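PDB 4NES: UDP-N-acetylglucosamine 2-epimerase from Methanocaldococcus jannaschii, which probably catalyses the reversible epimerisation at C-2 that interconverts UDP-N-acetylglucosamine and UDP-N-acetylmannosamine. Local coordinates for residues Val92-Leu104 with Pro128-Ser140. Residues are numbered along the deposited sequence; the frame is centred on the assembly and turned at random.
Sequences VQGDTNTVLAGAL and PEEINRVLTDHIS. With UD1 (uridine-diphosphate-N-acetylglucosamine), chain B.
Asn132 turns its amide NH2 into the turn at the start of helix 97-104, where ND2 donates to Asp95 O (2.9 Å) and to Asn97 OD1 (3.0 Å). Both acceptors lie close to the Asn132 amide plane, but the two asparagine amides stand 76° apart. Lys108 of the second subunit bonds to OD1 of both asparagines, tying this pair to the dimer interface. The Asp95 and Arg133 side chains run alongside one another in the same direction, their carboxylate and guanidinium planes steeply inclined; Arg133 forms a salt bridge from NH2 to the anti side of Asp95 OD2 (2.6 Å). A bend at chi3 (-47°) brings the guanidinium back to Asp95, while NH1 makes a second salt bridge, to Glu130 OE1 (2.9 Å). A methionine in place of Arg133 would probably leave the buried Asp95 and Glu130 carboxylates without the positive charge between them.

Beside this network the bound UDP-N-acetylglucosamine is held from both segments: Asn97 N donates to O7' of the ligand, and the ligand's O3' donates to Glu129 OE2 (2.7 Å), which also pairs with Arg208.

Farther along, Leu100 CD1 packs on Leu135 CB (3.7 Å), and Ala103 CB meets Thr136 CG2 and Ile139 CD1. Thr136 OG1 bonds back to Asn132 O. Helix segments 97-104 and 128-138 run in nearly the same direction, 24° apart, within the parallel-sheet, Rossmann-like domain of this GT-B fold; strand 112-116 joins strand 89-93 and contributes His115 against Arg133 and Thr136, while helix 67-85 packs against Asn97.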
loop_
_atom_site.group_PDB
_atom_site.type_symbol
_atom_site.label_atom_id
_atom_site.label_comp_id
_atom_site.label_asym_id
_atom_site.label_seq_id
_atom_site.Cartn_x
_atom_site.Cartn_y
_atom_site.Cartn_z
ATOM N N VAL A 92 -1.566 14.284 3.573
ATOM C CA VAL A 92 -2.732 13.741 2.879
ATOM C C VAL A 92 -3.837 13.493 3.888
ATOM O O VAL A 92 -3.570 13.170 5.049
ATOM C CB VAL A 92 -2.409 12.444 2.116
ATOM C CG1 VAL A 92 -1.552 12.757 0.892
ATOM C CG2 VAL A 92 -1.747 11.421 3.033
ATOM N N GLN A 93 -5.081 13.647 3.442
ATOM C CA GLN A 93 -6.226 13.553 4.342
ATOM C C GLN A 93 -7.179 12.479 3.898
ATOM O O GLN A 93 -7.723 12.545 2.805
ATOM C CB GLN A 93 -6.997 14.884 4.382
ATOM C CG GLN A 93 -8.122 14.966 5.445
ATOM C CD GLN A 93 -9.376 14.180 5.091
ATOM O OE1 GLN A 93 -9.916 14.300 3.995
ATOM N NE2 GLN A 93 -9.837 13.365 6.024
ATOM N N GLY A 94 -7.407 11.507 4.766
ATOM C CA GLY A 94 -8.489 10.560 4.552
ATOM C C GLY A 94 -8.124 9.275 3.824
ATOM O O GLY A 94 -7.147 8.589 4.156
ATOM N N ASP A 95 -8.932 8.931 2.828
ATOM C CA ASP A 95 -8.906 7.566 2.316
ATOM C C ASP A 95 -9.236 7.410 0.824
ATOM O O ASP A 95 -9.643 6.330 0.377
ATOM C CB ASP A 95 -9.849 6.708 3.161
ATOM C CG ASP A 95 -11.248 7.273 3.214
ATOM O OD1 ASP A 95 -11.606 8.078 2.329
ATOM O OD2 ASP A 95 -11.996 6.924 4.147
ATOM N N THR A 96 -9.040 8.456 0.041
ATOM C CA THR A 96 -9.309 8.386 -1.390
ATOM C C THR A 96 -8.095 7.824 -2.119
ATOM O O THR A 96 -7.023 7.673 -1.533
ATOM C CB THR A 96 -9.643 9.775 -1.950
ATOM O OG1 THR A 96 -8.477 10.602 -1.848
ATOM C CG2 THR A 96 -10.781 10.411 -1.158
ATOM N N ASN A 97 -8.253 7.528 -3.406
ATOM C CA ASN A 97 -7.106 7.082 -4.197
ATOM C C ASN A 97 -5.987 8.125 -4.233
ATOM O O ASN A 97 -4.813 7.771 -4.278
ATOM C CB ASN A 97 -7.518 6.690 -5.616
ATOM C CG ASN A 97 -8.243 5.365 -5.668
ATOM O OD1 ASN A 97 -8.304 4.629 -4.680
ATOM N ND2 ASN A 97 -8.792 5.043 -6.835
ATOM N N THR A 98 -6.357 9.403 -4.193
ATOM C CA THR A 98 -5.377 10.473 -4.132
ATOM C C THR A 98 -4.487 10.344 -2.897
ATOM O O THR A 98 -3.270 10.528 -2.980
ATOM C CB THR A 98 -6.072 11.838 -4.137
ATOM O OG1 THR A 98 -6.611 12.080 -5.446
ATOM C CG2 THR A 98 -5.084 12.937 -3.784
ATOM N N VAL A 99 -5.091 10.005 -1.758
ATOM C CA VAL A 99 -4.355 9.853 -0.506
ATOM C C VAL A 99 -3.320 8.736 -0.618
ATOM O O VAL A 99 -2.149 8.914 -0.273
ATOM C CB VAL A 99 -5.316 9.544 0.655
ATOM C CG1 VAL A 99 -4.553 9.167 1.919
ATOM C CG2 VAL A 99 -6.229 10.729 0.892
ATOM N N LEU A 100 -3.757 7.578 -1.093
ATOM C CA LEU A 100 -2.849 6.450 -1.234
ATOM C C LEU A 100 -1.714 6.773 -2.197
ATOM O O LEU A 100 -0.556 6.496 -1.907
ATOM C CB LEU A 100 -3.597 5.208 -1.708
ATOM C CG LEU A 100 -2.698 4.003 -1.985
ATOM C CD1 LEU A 100 -2.020 3.549 -0.703
ATOM C CD2 LEU A 100 -3.491 2.848 -2.620
ATOM N N ALA A 101 -2.037 7.387 -3.332
ATOM C CA ALA A 101 -1.016 7.674 -4.335
ATOM C C ALA A 101 0.010 8.656 -3.777
ATOM O O ALA A 101 1.215 8.470 -3.939
ATOM C CB ALA A 101 -1.642 8.207 -5.609
ATOM N N GLY A 102 -0.469 9.702 -3.111
ATOM C CA GLY A 102 0.441 10.670 -2.529
ATOM C C GLY A 102 1.372 10.036 -1.514
ATOM O O GLY A 102 2.580 10.308 -1.513
ATOM N N ALA A 103 0.811 9.211 -0.633
ATOM C CA ALA A 103 1.607 8.548 0.407
ATOM C C ALA A 103 2.624 7.568 -0.172
ATOM O O ALA A 103 3.769 7.509 0.288
ATOM C CB ALA A 103 0.696 7.837 1.406
ATOM N N LEU A 104 2.199 6.793 -1.163
ATOM C CA LEU A 104 3.072 5.810 -1.769
ATOM C C LEU A 104 4.238 6.472 -2.504
ATOM O O LEU A 104 5.372 5.999 -2.414
ATOM C CB LEU A 104 2.279 4.905 -2.701
ATOM C CG LEU A 104 3.074 3.752 -3.307
ATOM C CD1 LEU A 104 3.866 3.001 -2.234
ATOM C CD2 LEU A 104 2.114 2.812 -4.009
ATOM N N PRO A 128 -12.695 -0.019 -1.111
ATOM C CA PRO A 128 -11.443 0.629 -1.525
ATOM C C PRO A 128 -10.943 1.663 -0.512
ATOM O O PRO A 128 -9.727 1.833 -0.357
ATOM C CB PRO A 128 -11.798 1.299 -2.861
ATOM C CG PRO A 128 -13.298 1.383 -2.878
ATOM C CD PRO A 128 -13.800 0.241 -2.054
ATOM N N GLU A 129 -11.856 2.326 0.185
ATOM C CA GLU A 129 -11.450 3.305 1.189
ATOM C C GLU A 129 -10.697 2.657 2.333
ATOM O O GLU A 129 -9.729 3.230 2.832
ATOM C CB GLU A 129 -12.661 4.060 1.744
ATOM C CG GLU A 129 -13.279 5.054 0.771
ATOM C CD GLU A 129 -14.207 4.409 -0.252
ATOM O OE1 GLU A 129 -14.457 3.178 -0.209
ATOM O OE2 GLU A 129 -14.688 5.157 -1.129
ATOM N N GLU A 130 -11.132 1.467 2.751
ATOM C CA GLU A 130 -10.472 0.772 3.848
ATOM C C GLU A 130 -9.065 0.368 3.418
ATOM O O GLU A 130 -8.112 0.531 4.179
ATOM C CB GLU A 130 -11.307 -0.441 4.305
ATOM C CG GLU A 130 -10.765 -1.205 5.528
ATOM C CD GLU A 130 -11.115 -0.586 6.878
ATOM O OE1 GLU A 130 -11.589 0.563 6.934
ATOM O OE2 GLU A 130 -10.913 -1.254 7.915
ATOM N N ILE A 131 -8.928 -0.129 2.189
ATOM C CA ILE A 131 -7.608 -0.462 1.647
ATOM C C ILE A 131 -6.716 0.767 1.654
ATOM O O ILE A 131 -5.596 0.725 2.161
ATOM C CB ILE A 131 -7.698 -1.038 0.220
ATOM C CG1 ILE A 131 -8.316 -2.441 0.255
ATOM C CG2 ILE A 131 -6.321 -1.100 -0.421
ATOM C CD1 ILE A 131 -8.821 -2.927 -1.095
ATOM N N ASN A 132 -7.230 1.878 1.131
ATOM C CA ASN A 132 -6.442 3.099 1.034
ATOM C C ASN A 132 -5.966 3.572 2.396
ATOM O O ASN A 132 -4.809 3.959 2.574
ATOM C CB ASN A 132 -7.244 4.212 0.363
ATOM C CG ASN A 132 -7.441 3.980 -1.119
ATOM O OD1 ASN A 132 -6.701 3.212 -1.741
ATOM N ND2 ASN A 132 -8.450 4.641 -1.700
ATOM N N ARG A 133 -6.865 3.549 3.367
ATOM C CA ARG A 133 -6.528 4.076 4.677
ATOM C C ARG A 133 -5.549 3.172 5.421
ATOM O O ARG A 133 -4.619 3.669 6.047
ATOM C CB ARG A 133 -7.788 4.299 5.508
ATOM C CG ARG A 133 -7.613 5.288 6.651
ATOM C CD ARG A 133 -8.876 5.398 7.511
ATOM N NE ARG A 133 -10.090 5.559 6.710
ATOM C CZ ARG A 133 -10.927 4.562 6.419
ATOM N NH1 ARG A 133 -10.689 3.343 6.882
ATOM N NH2 ARG A 133 -12.007 4.776 5.674
ATOM N N VAL A 134 -5.763 1.864 5.359
ATOM C CA VAL A 134 -4.863 0.917 6.014
ATOM C C VAL A 134 -3.453 1.034 5.430
ATOM O O VAL A 134 -2.478 1.172 6.173
ATOM C CB VAL A 134 -5.367 -0.535 5.903
ATOM C CG1 VAL A 134 -4.295 -1.522 6.379
ATOM C CG2 VAL A 134 -6.646 -0.735 6.702
ATOM N N LEU A 135 -3.348 1.022 4.108
ATOM C CA LEU A 135 -2.037 1.102 3.473
ATOM C C LEU A 135 -1.337 2.415 3.802
ATOM O O LEU A 135 -0.159 2.442 4.165
ATOM C CB LEU A 135 -2.162 0.927 1.960
ATOM C CG LEU A 135 -2.671 -0.446 1.520
ATOM C CD1 LEU A 135 -2.607 -0.555 0.009
ATOM C CD2 LEU A 135 -1.881 -1.571 2.161
ATOM N N THR A 136 -2.085 3.514 3.719
ATOM C CA THR A 136 -1.521 4.822 4.016
ATOM C C THR A 136 -1.025 4.888 5.457
ATOM O O THR A 136 0.071 5.412 5.716
ATOM C CB THR A 136 -2.550 5.930 3.761
ATOM O OG1 THR A 136 -2.872 5.961 2.365
ATOM C CG2 THR A 136 -1.988 7.278 4.157
ATOM N N ASP A 137 -1.815 4.364 6.391
ATOM C CA ASP A 137 -1.411 4.391 7.799
ATOM C C ASP A 137 -0.070 3.684 7.991
ATOM O O ASP A 137 0.751 4.119 8.791
ATOM C CB ASP A 137 -2.484 3.762 8.707
ATOM C CG ASP A 137 -3.686 4.670 8.930
ATOM O OD1 ASP A 137 -3.558 5.890 8.729
ATOM O OD2 ASP A 137 -4.749 4.147 9.330
ATOM N N HIS A 138 0.166 2.607 7.247
ATOM C CA HIS A 138 1.384 1.848 7.436
ATOM C C HIS A 138 2.621 2.435 6.778
ATOM O O HIS A 138 3.718 1.918 6.968
ATOM C CB HIS A 138 1.168 0.394 7.026
ATOM C CG HIS A 138 0.399 -0.375 8.036
ATOM N ND1 HIS A 138 1.001 -1.071 9.055
ATOM C CD2 HIS A 138 -0.940 -0.504 8.232
ATOM C CE1 HIS A 138 0.075 -1.622 9.826
ATOM N NE2 HIS A 138 -1.113 -1.286 9.340
ATOM N N ILE A 139 2.457 3.515 6.020
ATOM C CA ILE A 139 3.629 4.224 5.503
ATOM C C ILE A 139 3.703 5.670 5.985
ATOM O O ILE A 139 4.482 6.469 5.457
ATOM C CB ILE A 139 3.732 4.152 3.964
ATOM C CG1 ILE A 139 2.386 4.471 3.325
ATOM C CG2 ILE A 139 4.245 2.780 3.525
ATOM C CD1 ILE A 139 2.425 4.477 1.813
ATOM N N SER A 140 2.923 6.005 7.005
ATOM C CA SER A 140 2.906 7.370 7.529
ATOM C C SER A 140 3.913 7.571 8.651
ATOM O O SER A 140 4.129 6.681 9.467
ATOM C CB SER A 140 1.514 7.708 8.058
ATOM O OG SER A 140 0.589 7.816 6.997
HETATM C "C1'" UD1 B . -14.296 9.352 -4.404
HETATM C "C2'" UD1 B . -13.624 8.553 -3.330
HETATM C "C3'" UD1 B . -14.487 8.381 -2.175
HETATM C "C4'" UD1 B . -15.022 9.645 -1.654
HETATM C "C5'" UD1 B . -15.627 10.463 -2.766
HETATM C "C6'" UD1 B . -16.000 11.829 -2.329
HETATM C "C7'" UD1 B . -11.944 6.839 -4.235
HETATM C "C8'" UD1 B . -11.736 5.440 -4.737
HETATM N "N2'" UD1 B . -13.288 7.203 -3.849
HETATM O "O1'" UD1 B . -15.407 8.660 -4.850
HETATM O "O3'" UD1 B . -13.762 7.697 -1.137
HETATM O "O4'" UD1 B . -16.002 9.408 -0.656
HETATM O "O5'" UD1 B . -14.702 10.630 -3.835
HETATM O "O6'" UD1 B . -17.095 12.363 -2.975
HETATM O "O7'" UD1 B . -11.003 7.633 -4.165
HETATM N N1 UD1 B . -17.489 12.321 -11.276
HETATM C C2 UD1 B . -17.851 13.444 -11.898
HETATM N N3 UD1 B . -17.268 14.603 -11.595
HETATM C C4 UD1 B . -16.298 14.670 -10.674
HETATM C C5 UD1 B . -15.898 13.521 -10.006
HETATM C C6 UD1 B . -16.524 12.327 -10.326
HETATM O O2 UD1 B . -18.726 13.428 -12.742
HETATM O O4 UD1 B . -15.712 15.867 -10.380
HETATM C C1B UD1 B . -18.138 11.026 -11.588
HETATM C C2B UD1 B . -17.557 10.307 -12.738
HETATM O "O2'" UD1 B . -18.576 9.630 -13.432
HETATM C C3B UD1 B . -16.665 9.354 -12.117
HETATM C C4B UD1 B . -17.421 8.972 -10.898
HETATM O O4B UD1 B . -18.081 10.145 -10.463
HETATM O O3B UD1 B . -16.335 8.248 -12.921
HETATM C C5B UD1 B . -16.543 8.470 -9.808
HETATM O O5B UD1 B . -15.467 9.308 -9.472
HETATM P PA UD1 B . -14.335 8.796 -8.541
HETATM O O1A UD1 B . -13.685 7.610 -9.182
HETATM O O2A UD1 B . -13.375 9.915 -8.300
HETATM O O3A UD1 B . -14.978 8.271 -7.215
HETATM P PB UD1 B . -16.058 8.949 -6.257
HETATM O O1B UD1 B . -17.308 8.136 -6.340
HETATM O O2B UD1 B . -16.185 10.422 -6.536
#